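Local coordinates for protein polysaccharide deacetylase (Ammonifex degensii, PDB 4WCJ) that probably removes N-acetyl groups from poly-beta-1,6-N-acetyl-d-glucosamine as a zinc-dependent family 4 carbohydrate esterase, at residues Tyr42-Pro47 and Asp101-Arg106; Phe72-Glu77 and Lys116-Phe121; Ala125-Arg130 and Thr158-Tyr163; Arg180-Asp185 and Glu217-Gln222. All blocks are in the same frame, centred on the assembly; numbering follows the deposited sequence.

Interaction 1. Residues Tyr42-Pro47 and Asp101-Arg106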
loop_
_atom_site.group_PDB
_atom_site.type_symbol
_atom_site.label_atom_id
_atom_site.label_comp_id
_atom_site.label_asym_id
_atom_site.label_seq_id
_atom_site.Cartn_x
_atom_site.Cartn_y
_atom_site.Cartn_z
ATOM N N TYR A 42 -0.807 -6.135 1.665
ATOM C CA TYR A 42 0.114 -7.233 1.947
ATOM C C TYR A 42 1.440 -6.682 2.469
ATOM O O TYR A 42 1.716 -5.484 2.342
ATOM C CB TYR A 42 0.378 -8.074 0.694
ATOM C CG TYR A 42 -0.808 -8.795 0.099
ATOM C CD1 TYR A 42 -1.162 -10.070 0.536
ATOM C CD2 TYR A 42 -1.553 -8.221 -0.925
ATOM C CE1 TYR A 42 -2.238 -10.744 -0.018
ATOM C CE2 TYR A 42 -2.635 -8.886 -1.482
ATOM C CZ TYR A 42 -2.969 -10.149 -1.028
ATOM O OH TYR A 42 -4.039 -10.817 -1.579
ATOM N N HIS A 43 2.253 -7.545 3.075
ATOM C CA HIS A 43 3.594 -7.156 3.503
ATOM C C HIS A 43 4.643 -8.072 2.895
ATOM O O HIS A 43 5.452 -7.658 2.062
ATOM C CB HIS A 43 3.706 -7.177 5.030
ATOM C CG HIS A 43 3.021 -6.025 5.691
ATOM N ND1 HIS A 43 1.676 -6.029 5.984
ATOM C CD2 HIS A 43 3.494 -4.824 6.100
ATOM C CE1 HIS A 43 1.349 -4.879 6.550
ATOM N NE2 HIS A 43 2.434 -4.132 6.634
ATOM N N ARG A 44 4.609 -9.332 3.309
ATOM C CA ARG A 44 5.607 -10.300 2.878
ATOM C C ARG A 44 4.975 -11.487 2.193
ATOM O O ARG A 44 3.876 -11.912 2.542
ATOM C CB ARG A 44 6.433 -10.788 4.067
ATOM C CG ARG A 44 7.156 -9.671 4.784
ATOM C CD ARG A 44 7.539 -10.064 6.193
ATOM N NE ARG A 44 8.048 -8.914 6.929
ATOM C CZ ARG A 44 7.893 -8.740 8.238
ATOM N NH1 ARG A 44 8.389 -7.661 8.833
ATOM N NH2 ARG A 44 7.249 -9.653 8.957
ATOM N N VAL A 45 5.694 -12.027 1.223
ATOM C CA VAL A 45 5.301 -13.273 0.599
ATOM C C VAL A 45 6.403 -14.282 0.909
ATOM O O VAL A 45 7.416 -14.367 0.209
ATOM C CB VAL A 45 5.079 -13.100 -0.902
ATOM C CG1 VAL A 45 4.663 -14.412 -1.516
ATOM C CG2 VAL A 45 4.006 -12.043 -1.129
ATOM N N LEU A 46 6.196 -15.007 2.006
ATOM C CA LEU A 46 7.233 -15.796 2.658
ATOM C C LEU A 46 6.625 -17.033 3.322
ATOM O O LEU A 46 5.461 -17.013 3.744
ATOM C CB LEU A 46 7.971 -14.950 3.704
ATOM C CG LEU A 46 8.928 -13.880 3.176
ATOM C CD1 LEU A 46 9.523 -13.092 4.322
ATOM C CD2 LEU A 46 10.014 -14.562 2.359
ATOM N N PRO A 47 7.418 -18.108 3.444
ATOM C CA PRO A 47 6.859 -19.373 3.932
ATOM C C PRO A 47 6.818 -19.552 5.461
ATOM O O PRO A 47 6.079 -20.418 5.927
ATOM C CB PRO A 47 7.793 -20.410 3.306
ATOM C CG PRO A 47 9.119 -19.717 3.283
ATOM C CD PRO A 47 8.827 -18.251 3.027
ATOM N N ASP A 101 9.867 -5.104 1.675
ATOM C CA ASP A 101 10.485 -6.415 1.856
ATOM C C ASP A 101 10.991 -7.016 0.541
ATOM O O ASP A 101 10.340 -6.900 -0.492
ATOM C CB ASP A 101 9.514 -7.386 2.515
ATOM C CG ASP A 101 10.211 -8.619 3.051
ATOM O OD1 ASP A 101 10.836 -8.524 4.131
ATOM O OD2 ASP A 101 10.145 -9.684 2.406
ATOM N N LEU A 102 12.155 -7.661 0.599
ATOM C CA LEU A 102 12.743 -8.310 -0.567
ATOM C C LEU A 102 11.794 -9.321 -1.202
ATOM O O LEU A 102 11.834 -9.540 -2.411
ATOM C CB LEU A 102 14.054 -9.001 -0.181
ATOM C CG LEU A 102 14.782 -9.750 -1.297
ATOM C CD1 LEU A 102 15.063 -8.819 -2.480
ATOM C CD2 LEU A 102 16.063 -10.383 -0.777
ATOM N N SER A 103 10.935 -9.938 -0.392
ATOM C CA SER A 103 10.039 -10.960 -0.924
ATOM C C SER A 103 9.046 -10.377 -1.916
ATOM O O SER A 103 8.516 -11.106 -2.740
ATOM C CB SER A 103 9.276 -11.684 0.195
ATOM O OG SER A 103 8.362 -10.809 0.842
ATOM N N VAL A 104 8.765 -9.072 -1.832
ATOM C CA VAL A 104 7.912 -8.464 -2.855
ATOM C C VAL A 104 8.576 -8.614 -4.230
ATOM O O VAL A 104 7.909 -8.911 -5.220
ATOM C CB VAL A 104 7.614 -6.974 -2.551
ATOM C CG1 VAL A 104 6.726 -6.361 -3.645
ATOM C CG2 VAL A 104 6.940 -6.848 -1.197
ATOM N N TYR A 105 9.893 -8.421 -4.297
ATOM C CA TYR A 105 10.624 -8.612 -5.544
ATOM C C TYR A 105 10.795 -10.088 -5.896
ATOM O O TYR A 105 10.515 -10.504 -7.019
ATOM C CB TYR A 105 11.999 -7.949 -5.467
ATOM C CG TYR A 105 12.867 -8.184 -6.678
ATOM C CD1 TYR A 105 12.661 -7.475 -7.857
ATOM C CD2 TYR A 105 13.895 -9.117 -6.646
ATOM C CE1 TYR A 105 13.460 -7.697 -8.971
ATOM C CE2 TYR A 105 14.701 -9.342 -7.751
ATOM C CZ TYR A 105 14.482 -8.627 -8.909
ATOM O OH TYR A 105 15.281 -8.860 -10.003
ATOM N N ARG A 106 11.260 -10.869 -4.928
ATOM C CA ARG A 106 11.661 -12.252 -5.185
ATOM C C ARG A 106 10.478 -13.192 -5.419
ATOM O O ARG A 106 10.567 -14.118 -6.234
ATOM C CB ARG A 106 12.523 -12.764 -4.030
ATOM C CG ARG A 106 13.109 -14.151 -4.245
ATOM C CD ARG A 106 14.138 -14.498 -3.174
ATOM N NE ARG A 106 15.289 -13.597 -3.205
ATOM C CZ ARG A 106 16.399 -13.781 -2.496
ATOM N NH1 ARG A 106 17.401 -12.915 -2.585
ATOM N NH2 ARG A 106 16.510 -14.835 -1.700
HETATM O O HOH W 1 7.046 -5.201 2.001
HETATM O O HOH W 2 9.541 -7.087 6.068
#
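The guanidinium group of Arg44 and the carboxylate of Asp101 meet with their planes 59° apart. NE and OD1 stay 4.0 Å apart, a long ion pair. A water at the guanidinium edge, in its plane, donates to Asp101 OD1 at 2.7 Å; its leg to Arg44 NE is unusually short and doubtful. The aliphatic part of Arg44 lies closer, CG coming to 3.7 Å from Asp101 CG, while NH2 reaches the carbonyl of Arg50 and the guanidinium makes a cation-pi contact with Phe135. The direct polar link is Val45 N to Ser103 OG, 3.0 Å and nearly straight at 163°. Ser103 OG donates to Asp101 OD2 at 2.6 Å. The same oxygen takes the Ser103 N-H from above the carboxylate plane, a capping bond from Asp101, which sits at the N-cap of helix 102-114. Leu46 packs CD2 against Ser103 CB at 3.7 Å. A second water joins His43 O to Asp101 N, and the His43 side chain, about 4 Å from the zinc ion (nearest atoms), places 42-47 beside the metal site. The helix start is thereby fastened to strand 44-45, with strands 52-53 and 135-136 alongside and Phe97 of strand 91-99 touching both Val45 and Val104.

Interaction 2. Residues Phe72-Glu77 and Lys116-Phe121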
loop_
_atom_site.group_PDB
_atom_site.type_symbol
_atom_site.label_atom_id
_atom_site.label_comp_id
_atom_site.label_asym_id
_atom_site.label_seq_id
_atom_site.Cartn_x
_atom_site.Cartn_y
_atom_site.Cartn_z
ATOM N N PHE A 72 -8.903 -5.917 -11.489
ATOM C CA PHE A 72 -7.728 -5.312 -10.864
ATOM C C PHE A 72 -7.384 -3.977 -11.519
ATOM O O PHE A 72 -7.209 -3.876 -12.742
ATOM C CB PHE A 72 -6.523 -6.252 -10.922
ATOM C CG PHE A 72 -6.649 -7.465 -10.043
ATOM C CD1 PHE A 72 -7.217 -8.630 -10.528
ATOM C CD2 PHE A 72 -6.198 -7.440 -8.726
ATOM C CE1 PHE A 72 -7.330 -9.751 -9.725
ATOM C CE2 PHE A 72 -6.300 -8.557 -7.922
ATOM C CZ PHE A 72 -6.875 -9.715 -8.420
ATOM N N VAL A 73 -7.254 -2.970 -10.668
ATOM C CA VAL A 73 -7.186 -1.564 -11.034
ATOM C C VAL A 73 -5.767 -1.003 -10.796
ATOM O O VAL A 73 -5.066 -1.445 -9.882
ATOM C CB VAL A 73 -8.262 -0.784 -10.217
ATOM C CG1 VAL A 73 -7.644 0.191 -9.201
ATOM C CG2 VAL A 73 -9.292 -0.120 -11.126
ATOM N N THR A 74 -5.323 -0.063 -11.633
ATOM C CA THR A 74 -4.023 0.583 -11.424
ATOM C C THR A 74 -4.145 1.652 -10.344
ATOM O O THR A 74 -5.248 2.122 -10.059
ATOM C CB THR A 74 -3.476 1.245 -12.719
ATOM O OG1 THR A 74 -4.337 2.322 -13.106
ATOM C CG2 THR A 74 -3.370 0.237 -13.853
ATOM N N PRO A 75 -3.016 2.040 -9.727
ATOM C CA PRO A 75 -3.110 3.148 -8.773
ATOM C C PRO A 75 -3.723 4.418 -9.389
ATOM O O PRO A 75 -4.518 5.078 -8.721
ATOM C CB PRO A 75 -1.650 3.368 -8.359
ATOM C CG PRO A 75 -1.039 2.016 -8.484
ATOM C CD PRO A 75 -1.670 1.438 -9.736
ATOM N N GLN A 76 -3.369 4.746 -10.631
ATOM C CA GLN A 76 -3.971 5.892 -11.311
ATOM C C GLN A 76 -5.478 5.727 -11.467
ATOM O O GLN A 76 -6.238 6.671 -11.246
ATOM C CB GLN A 76 -3.336 6.108 -12.687
ATOM C CG GLN A 76 -2.496 7.373 -12.793
ATOM C CD GLN A 76 -3.273 8.613 -12.406
ATOM O OE1 GLN A 76 -4.417 8.797 -12.819
ATOM N NE2 GLN A 76 -2.660 9.465 -11.588
ATOM N N GLU A 77 -5.905 4.530 -11.859
ATOM C CA GLU A 77 -7.328 4.233 -12.011
ATOM C C GLU A 77 -8.045 4.403 -10.680
ATOM O O GLU A 77 -9.147 4.952 -10.624
ATOM C CB GLU A 77 -7.536 2.810 -12.552
ATOM C CG GLU A 77 -7.392 2.704 -14.067
ATOM C CD GLU A 77 -7.445 1.276 -14.588
ATOM O OE1 GLU A 77 -7.161 0.335 -13.826
ATOM O OE2 GLU A 77 -7.765 1.093 -15.783
ATOM N N LYS A 116 -0.044 -9.932 -15.029
ATOM C CA LYS A 116 -0.174 -8.532 -15.452
ATOM C C LYS A 116 -1.007 -7.698 -14.479
ATOM O O LYS A 116 -1.750 -6.806 -14.891
ATOM C CB LYS A 116 -0.787 -8.433 -16.855
ATOM C CG LYS A 116 0.114 -8.882 -17.984
ATOM C CD LYS A 116 -0.584 -8.672 -19.315
ATOM C CE LYS A 116 0.041 -9.502 -20.417
ATOM N NZ LYS A 116 -0.804 -9.500 -21.641
ATOM N N ILE A 117 -0.876 -8.001 -13.191
ATOM C CA ILE A 117 -1.603 -7.285 -12.149
ATOM C C ILE A 117 -0.771 -6.130 -11.592
ATOM O O ILE A 117 0.318 -6.333 -11.039
ATOM C CB ILE A 117 -2.016 -8.236 -11.005
ATOM C CG1 ILE A 117 -3.060 -9.235 -11.508
ATOM C CG2 ILE A 117 -2.561 -7.449 -9.817
ATOM C CD1 ILE A 117 -3.319 -10.384 -10.562
ATOM N N PRO A 118 -1.293 -4.909 -11.723
ATOM C CA PRO A 118 -0.633 -3.728 -11.164
ATOM C C PRO A 118 -0.615 -3.781 -9.639
ATOM O O PRO A 118 -1.413 -4.502 -9.041
ATOM C CB PRO A 118 -1.505 -2.563 -11.645
ATOM C CG PRO A 118 -2.573 -3.166 -12.521
ATOM C CD PRO A 118 -2.654 -4.611 -12.191
ATOM N N PHE A 119 0.287 -3.035 -9.019
ATOM C CA PHE A 119 0.280 -2.932 -7.569
ATOM C C PHE A 119 0.968 -1.657 -7.100
ATOM O O PHE A 119 1.810 -1.091 -7.797
ATOM C CB PHE A 119 0.928 -4.175 -6.929
ATOM C CG PHE A 119 2.376 -4.391 -7.306
ATOM C CD1 PHE A 119 2.728 -4.826 -8.576
ATOM C CD2 PHE A 119 3.381 -4.198 -6.368
ATOM C CE1 PHE A 119 4.050 -5.030 -8.913
ATOM C CE2 PHE A 119 4.706 -4.407 -6.698
ATOM C CZ PHE A 119 5.040 -4.831 -7.967
ATOM N N LEU A 120 0.581 -1.192 -5.917
ATOM C CA LEU A 120 1.203 -0.031 -5.311
ATOM C C LEU A 120 2.133 -0.513 -4.197
ATOM O O LEU A 120 1.707 -1.227 -3.291
ATOM C CB LEU A 120 0.144 0.932 -4.758
ATOM C CG LEU A 120 0.368 2.440 -4.938
ATOM C CD1 LEU A 120 -0.834 3.258 -4.430
ATOM C CD2 LEU A 120 1.656 2.900 -4.284
ATOM N N PHE A 121 3.398 -0.116 -4.268
ATOM C CA PHE A 121 4.416 -0.539 -3.307
ATOM C C PHE A 121 4.810 0.646 -2.434
ATOM O O PHE A 121 5.542 1.535 -2.901
ATOM C CB PHE A 121 5.635 -1.079 -4.062
ATOM C CG PHE A 121 6.566 -1.937 -3.233
ATOM C CD1 PHE A 121 6.210 -2.383 -1.962
ATOM C CD2 PHE A 121 7.826 -2.271 -3.735
ATOM C CE1 PHE A 121 7.087 -3.175 -1.218
ATOM C CE2 PHE A 121 8.702 -3.052 -2.987
ATOM C CZ PHE A 121 8.331 -3.508 -1.744
HETATM O O HOH W 3 -4.170 -4.113 -8.476
#
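A single water donates to Pro118 O at 2.8 Å and, as its second acceptor, to Val73 O at 3.1 Å, linking the two backbones. Round it the contact is apolar. The Phe72 ring carries Ile117 CD1 over the centre of one face, a CH-pi contact 4.1 Å from the centroid and only 8° off the normal. Ile117 CG2, anti to the backbone N, turns to the same ring and touches Phe72 CD2 at 3.8 Å. Further along, the methyl CG2 of Thr74 meets Pro118 CG at 3.7 Å, and Pro75 CG rests on Leu120 CG. Thr74 and Glu77 form a capping box: Glu77 N donates to Thr74 OG1, Thr74 N to Glu77 OE1. The contact thus joins the start of helix 75-82 to the chain entering parallel strand 119-123 of the beta/alpha barrel, whose Leu120 pairs with strand 91-99. Helix 55-67 packs on Phe72 and Ile117, and Val153 of strand 152-156 touches Pro75.

Interaction 3. Residues Ala125-Arg130 and Thr158-Tyr163. With ZN (zinc ion), chain B.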
loop_
_atom_site.group_PDB
_atom_site.type_symbol
_atom_site.label_atom_id
_atom_site.label_comp_id
_atom_site.label_asym_id
_atom_site.label_seq_id
_atom_site.Cartn_x
_atom_site.Cartn_y
_atom_site.Cartn_z
ATOM N N ALA A 125 11.442 4.678 2.566
ATOM C CA ALA A 125 12.477 5.052 1.605
ATOM C C ALA A 125 13.873 5.016 2.203
ATOM O O ALA A 125 14.831 4.704 1.501
ATOM C CB ALA A 125 12.180 6.448 1.010
ATOM N N GLY A 126 13.989 5.316 3.496
ATOM C CA GLY A 126 15.276 5.315 4.166
ATOM C C GLY A 126 15.795 3.940 4.566
ATOM O O GLY A 126 16.933 3.817 5.015
ATOM N N GLN A 127 14.966 2.910 4.409
ATOM C CA GLN A 127 15.371 1.542 4.758
ATOM C C GLN A 127 15.567 0.671 3.521
ATOM O O GLN A 127 15.963 -0.491 3.627
ATOM C CB GLN A 127 14.345 0.885 5.694
ATOM C CG GLN A 127 14.261 1.511 7.072
ATOM C CD GLN A 127 15.575 1.433 7.826
ATOM O OE1 GLN A 127 16.380 0.516 7.608
ATOM N NE2 GLN A 127 15.797 2.385 8.731
ATOM N N VAL A 128 15.282 1.223 2.347
ATOM C CA VAL A 128 15.537 0.498 1.103
ATOM C C VAL A 128 17.021 0.142 0.964
ATOM O O VAL A 128 17.901 0.966 1.227
ATOM C CB VAL A 128 15.068 1.324 -0.110
ATOM C CG1 VAL A 128 15.582 0.728 -1.420
ATOM C CG2 VAL A 128 13.556 1.401 -0.105
ATOM N N GLY A 129 17.303 -1.098 0.578
ATOM C CA GLY A 129 18.683 -1.495 0.342
ATOM C C GLY A 129 19.403 -1.931 1.607
ATOM O O GLY A 129 20.613 -2.201 1.581
ATOM N N ARG A 130 18.662 -1.997 2.713
ATOM C CA ARG A 130 19.209 -2.450 4.003
ATOM C C ARG A 130 18.486 -3.683 4.540
ATOM O O ARG A 130 17.536 -4.173 3.934
ATOM C CB ARG A 130 19.114 -1.329 5.050
ATOM C CG ARG A 130 19.477 0.058 4.563
ATOM C CD ARG A 130 19.419 1.027 5.715
ATOM N NE ARG A 130 19.974 2.328 5.376
ATOM C CZ ARG A 130 20.612 3.105 6.243
ATOM N NH1 ARG A 130 20.773 2.700 7.499
ATOM N NH2 ARG A 130 21.089 4.281 5.856
ATOM N N THR A 158 6.606 6.706 4.940
ATOM C CA THR A 158 7.641 7.529 5.608
ATOM C C THR A 158 9.036 7.277 5.034
ATOM O O THR A 158 9.262 6.297 4.316
ATOM C CB THR A 158 7.715 7.333 7.168
ATOM O OG1 THR A 158 8.412 6.119 7.494
ATOM C CG2 THR A 158 6.339 7.341 7.798
ATOM N N TYR A 159 9.963 8.190 5.331
ATOM C CA TYR A 159 11.382 7.955 5.049
ATOM C C TYR A 159 12.003 7.020 6.091
ATOM O O TYR A 159 12.578 5.975 5.759
ATOM C CB TYR A 159 12.166 9.276 5.013
ATOM C CG TYR A 159 13.644 9.084 4.718
ATOM C CD1 TYR A 159 14.099 8.967 3.411
ATOM C CD2 TYR A 159 14.578 9.010 5.742
ATOM C CE1 TYR A 159 15.442 8.783 3.136
ATOM C CE2 TYR A 159 15.928 8.827 5.471
ATOM C CZ TYR A 159 16.346 8.711 4.165
ATOM O OH TYR A 159 17.681 8.526 3.885
ATOM N N ASP A 160 11.912 7.408 7.356
ATOM C CA ASP A 160 12.422 6.563 8.437
ATOM C C ASP A 160 11.715 6.884 9.750
ATOM O O ASP A 160 12.345 7.261 10.747
ATOM C CB ASP A 160 13.939 6.727 8.573
ATOM C CG ASP A 160 14.561 5.719 9.533
ATOM O OD1 ASP A 160 13.987 4.621 9.723
ATOM O OD2 ASP A 160 15.627 6.034 10.100
ATOM N N LEU A 161 10.397 6.724 9.749
ATOM C CA LEU A 161 9.598 6.974 10.943
ATOM C C LEU A 161 8.648 5.812 11.220
ATOM O O LEU A 161 7.613 5.985 11.855
ATOM C CB LEU A 161 8.808 8.289 10.805
ATOM C CG LEU A 161 9.532 9.571 11.214
ATOM C CD1 LEU A 161 8.593 10.768 11.156
ATOM C CD2 LEU A 161 10.121 9.442 12.616
ATOM N N HIS A 162 9.014 4.624 10.750
ATOM C CA HIS A 162 8.203 3.429 10.954
ATOM C C HIS A 162 8.532 2.784 12.292
ATOM O O HIS A 162 9.005 1.637 12.367
ATOM C CB HIS A 162 8.426 2.439 9.817
ATOM C CG HIS A 162 7.307 1.463 9.630
ATOM N ND1 HIS A 162 6.916 0.579 10.609
ATOM C CD2 HIS A 162 6.517 1.215 8.555
ATOM C CE1 HIS A 162 5.925 -0.168 10.152
ATOM N NE2 HIS A 162 5.654 0.209 8.919
ATOM N N TYR A 163 8.283 3.533 13.355
ATOM C CA TYR A 163 8.587 3.080 14.697
ATOM C C TYR A 163 7.385 3.266 15.608
ATOM O O TYR A 163 6.607 4.221 15.451
ATOM C CB TYR A 163 9.799 3.832 15.252
ATOM C CG TYR A 163 11.044 3.686 14.407
ATOM C CD1 TYR A 163 11.869 2.580 14.542
ATOM C CD2 TYR A 163 11.392 4.654 13.474
ATOM C CE1 TYR A 163 13.010 2.439 13.775
ATOM C CE2 TYR A 163 12.533 4.519 12.691
ATOM C CZ TYR A 163 13.338 3.407 12.850
ATOM O OH TYR A 163 14.474 3.266 12.086
HETATM ZN ZN ZN B . 4.487 -0.783 7.369
HETATM O O HOH W 4 4.503 -2.775 8.398
HETATM O O HOH W 5 2.351 -1.594 7.065
#
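Tyr159 lays one face of its ring over Gly126, whose CA stands 3.6 Å from the centroid and 14° off the normal, a CH-pi contact between two loops that follow neighbouring parallel strands of the deacetylase beta/alpha barrel. CG of Tyr159 is anti to the backbone N (chi1 -180°), which swings the ring across the 125-130 loop and lets Ala125 CB touch CD1. Gly126 N donates to Tyr159 O at 2.7 Å, and a side chain on this glycine would run into that same oxygen. Ala125 N donates to Thr158 O, in the carbonyl plane. Putting an alanine in place of Tyr159 would probably uncover Gly126 CA and leave a gap beside Ala125. Gln127 bends at chi2 to bring its amide obliquely to Asp160, the planes 58° apart. Its NE2 donates to Asp160 OD1 at 3.0 Å, from above the carboxylate plane, while Tyr163 OH gives the same oxygen a second bond on the syn side. Thr158 OG1 accepts from Leu161 N, an ST motif that shapes the loop leading to His162. With Asp99 and His157, His162 completes the protein's share of the zinc site, its NE2 lying 2.2 Å from the metal.

Interaction 4. Residues Arg180-Asp185 and Glu217-Gln222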
loop_
_atom_site.group_PDB
_atom_site.type_symbol
_atom_site.label_atom_id
_atom_site.label_comp_id
_atom_site.label_asym_id
_atom_site.label_seq_id
_atom_site.Cartn_x
_atom_site.Cartn_y
_atom_site.Cartn_z
ATOM N N ARG A 180 6.467 18.662 13.228
ATOM C CA ARG A 180 7.606 19.161 12.464
ATOM C C ARG A 180 8.436 18.001 11.917
ATOM O O ARG A 180 8.753 17.961 10.724
ATOM C CB ARG A 180 8.468 20.071 13.339
ATOM C CG ARG A 180 9.773 20.539 12.711
ATOM C CD ARG A 180 10.525 21.416 13.705
ATOM N NE ARG A 180 11.860 21.800 13.251
ATOM C CZ ARG A 180 12.673 22.597 13.938
ATOM N NH1 ARG A 180 13.873 22.901 13.459
ATOM N NH2 ARG A 180 12.285 23.095 15.107
ATOM N N LEU A 181 8.775 17.062 12.797
ATOM C CA LEU A 181 9.545 15.880 12.425
ATOM C C LEU A 181 8.846 15.097 11.323
ATOM O O LEU A 181 9.497 14.572 10.412
ATOM C CB LEU A 181 9.775 14.984 13.649
ATOM C CG LEU A 181 10.340 13.581 13.387
ATOM C CD1 LEU A 181 11.749 13.653 12.807
ATOM C CD2 LEU A 181 10.311 12.708 14.643
ATOM N N PHE A 182 7.521 15.020 11.402
ATOM C CA PHE A 182 6.764 14.284 10.394
ATOM C C PHE A 182 6.819 14.980 9.042
ATOM O O PHE A 182 6.901 14.332 7.995
ATOM C CB PHE A 182 5.306 14.108 10.816
ATOM C CG PHE A 182 4.475 13.379 9.799
ATOM C CD1 PHE A 182 4.555 11.998 9.688
ATOM C CD2 PHE A 182 3.630 14.069 8.944
ATOM C CE1 PHE A 182 3.802 11.317 8.749
ATOM C CE2 PHE A 182 2.874 13.402 8.011
ATOM C CZ PHE A 182 2.963 12.016 7.903
ATOM N N ALA A 183 6.761 16.307 9.076
ATOM C CA ALA A 183 6.802 17.094 7.854
ATOM C C ALA A 183 8.160 16.946 7.177
ATOM O O ALA A 183 8.236 16.786 5.958
ATOM C CB ALA A 183 6.503 18.550 8.146
ATOM N N GLU A 184 9.226 16.994 7.975
ATOM C CA GLU A 184 10.582 16.942 7.441
ATOM C C GLU A 184 10.878 15.564 6.861
ATOM O O GLU A 184 11.478 15.441 5.789
ATOM C CB GLU A 184 11.598 17.308 8.525
ATOM C CG GLU A 184 11.762 18.818 8.697
ATOM C CD GLU A 184 12.192 19.225 10.096
ATOM O OE1 GLU A 184 12.199 18.360 11.004
ATOM O OE2 GLU A 184 12.518 20.421 10.285
ATOM N N ASP A 185 10.436 14.534 7.573
ATOM C CA ASP A 185 10.611 13.154 7.125
ATOM C C ASP A 185 9.877 12.901 5.816
ATOM O O ASP A 185 10.404 12.261 4.906
ATOM C CB ASP A 185 10.113 12.198 8.205
ATOM C CG ASP A 185 10.257 10.746 7.814
ATOM O OD1 ASP A 185 9.318 10.212 7.189
ATOM O OD2 ASP A 185 11.296 10.141 8.152
ATOM N N GLU A 217 -3.077 16.957 6.906
ATOM C CA GLU A 217 -2.887 18.269 6.309
ATOM C C GLU A 217 -1.461 18.441 5.807
ATOM O O GLU A 217 -1.236 19.021 4.751
ATOM C CB GLU A 217 -3.242 19.372 7.319
ATOM C CG GLU A 217 -2.925 20.781 6.853
ATOM C CD GLU A 217 -3.777 21.223 5.677
ATOM O OE1 GLU A 217 -4.706 20.483 5.288
ATOM O OE2 GLU A 217 -3.524 22.329 5.154
ATOM N N ILE A 218 -0.499 17.924 6.561
ATOM C CA ILE A 218 0.884 17.968 6.128
ATOM C C ILE A 218 1.011 17.234 4.793
ATOM O O ILE A 218 1.609 17.751 3.831
ATOM C CB ILE A 218 1.819 17.358 7.180
ATOM C CG1 ILE A 218 1.907 18.292 8.390
ATOM C CG2 ILE A 218 3.200 17.119 6.592
ATOM C CD1 ILE A 218 2.602 17.671 9.581
ATOM N N LEU A 219 0.428 16.038 4.717
ATOM C CA LEU A 219 0.428 15.302 3.449
ATOM C C LEU A 219 -0.239 16.087 2.316
ATOM O O LEU A 219 0.259 16.104 1.183
ATOM C CB LEU A 219 -0.262 13.950 3.618
ATOM C CG LEU A 219 0.425 13.006 4.605
ATOM C CD1 LEU A 219 -0.382 11.723 4.775
ATOM C CD2 LEU A 219 1.851 12.713 4.159
ATOM N N ARG A 220 -1.361 16.741 2.607
ATOM C CA ARG A 220 -2.068 17.473 1.567
ATOM C C ARG A 220 -1.193 18.595 1.028
ATOM O O ARG A 220 -1.053 18.757 -0.191
ATOM C CB ARG A 220 -3.389 18.046 2.083
ATOM C CG ARG A 220 -4.283 18.609 0.983
ATOM C CD ARG A 220 -5.405 19.471 1.549
ATOM N NE ARG A 220 -4.888 20.672 2.200
ATOM C CZ ARG A 220 -4.605 21.806 1.566
ATOM N NH1 ARG A 220 -4.781 21.904 0.251
ATOM N NH2 ARG A 220 -4.142 22.845 2.247
ATOM N N THR A 221 -0.594 19.362 1.934
ATOM C CA THR A 221 0.211 20.508 1.524
ATOM C C THR A 221 1.494 20.066 0.834
ATOM O O THR A 221 2.085 20.831 0.076
ATOM C CB THR A 221 0.565 21.429 2.715
ATOM O OG1 THR A 221 1.480 20.764 3.595
ATOM C CG2 THR A 221 -0.686 21.816 3.479
ATOM N N GLN A 222 1.919 18.829 1.078
ATOM C CA GLN A 222 3.091 18.305 0.389
ATOM C C GLN A 222 2.718 17.575 -0.897
ATOM O O GLN A 222 3.552 16.898 -1.500
ATOM C CB GLN A 222 3.895 17.395 1.311
ATOM C CG GLN A 222 4.678 18.179 2.339
ATOM C CD GLN A 222 5.716 17.349 3.043
ATOM O OE1 GLN A 222 6.260 16.406 2.474
ATOM N NE2 GLN A 222 5.995 17.688 4.300
#
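Ile218 is the main bump: its CG2 methyl sits in the notch between Ala183 and the Phe182 ring, 3.8 Å from Ala183 CA and 3.9 Å from Ala183 CB, a shallow hollow left by the small residue. Its CD1 lies at the ring edge, near the ring plane, 3.8 Å from Phe182 CD2. With CG anti to the backbone N (chi1 179°), Phe182 reaches the second helix with its ring. There Leu219 crosses it at about a right angle and brings CD2 to 4.0 Å from Phe182 CZ, so the CD2-CE2-CZ border of the ring lies along both neighbours, Ile218 at CD2 and CE2, Leu219 at CE2 and CZ. At the helix end, Gln222 extends beyond CG and donates NE2 to Ala183 O at 2.9 Å, an almost straight bond at 160°. An alanine at Gln222 would remove this amide, and the contact is likely to lose its one polar tie to Ala183. On the flank of helix 217-221, Arg220 grips Glu217 side-on through NE and NH2. The axes of 180-185 and 217-221 approach to 10.2 Å and run in the same general direction, crossing at -32°; helices 179-197 and 213-221 pack here on the outside of a beta/alpha barrel.

Interactions 1 and 2 lie about 17 Å apart, centre to centre, and touch through Val104 CB and Phe121 CZ at 3.6 Å, where helix 102-114 meets the strand that follows it. Interaction 3 begins where interaction 2 leaves off in the sequence, strand 119-123 bridging them, yet their centres are about 23 Å apart. Interaction 3 supplies the zinc ligand His162; His43 of interaction 1 is not a ligand but lies about 4 Å from the zinc ion (nearest atoms). The 180-185 segment of interaction 4 touches interaction 3 through Asp185, whose OD1 and OD2 probably accept from Tyr159 N (2.8 Å) and Asp160 N (2.9 Å), tying helix 179-197 to the metal-binding loop.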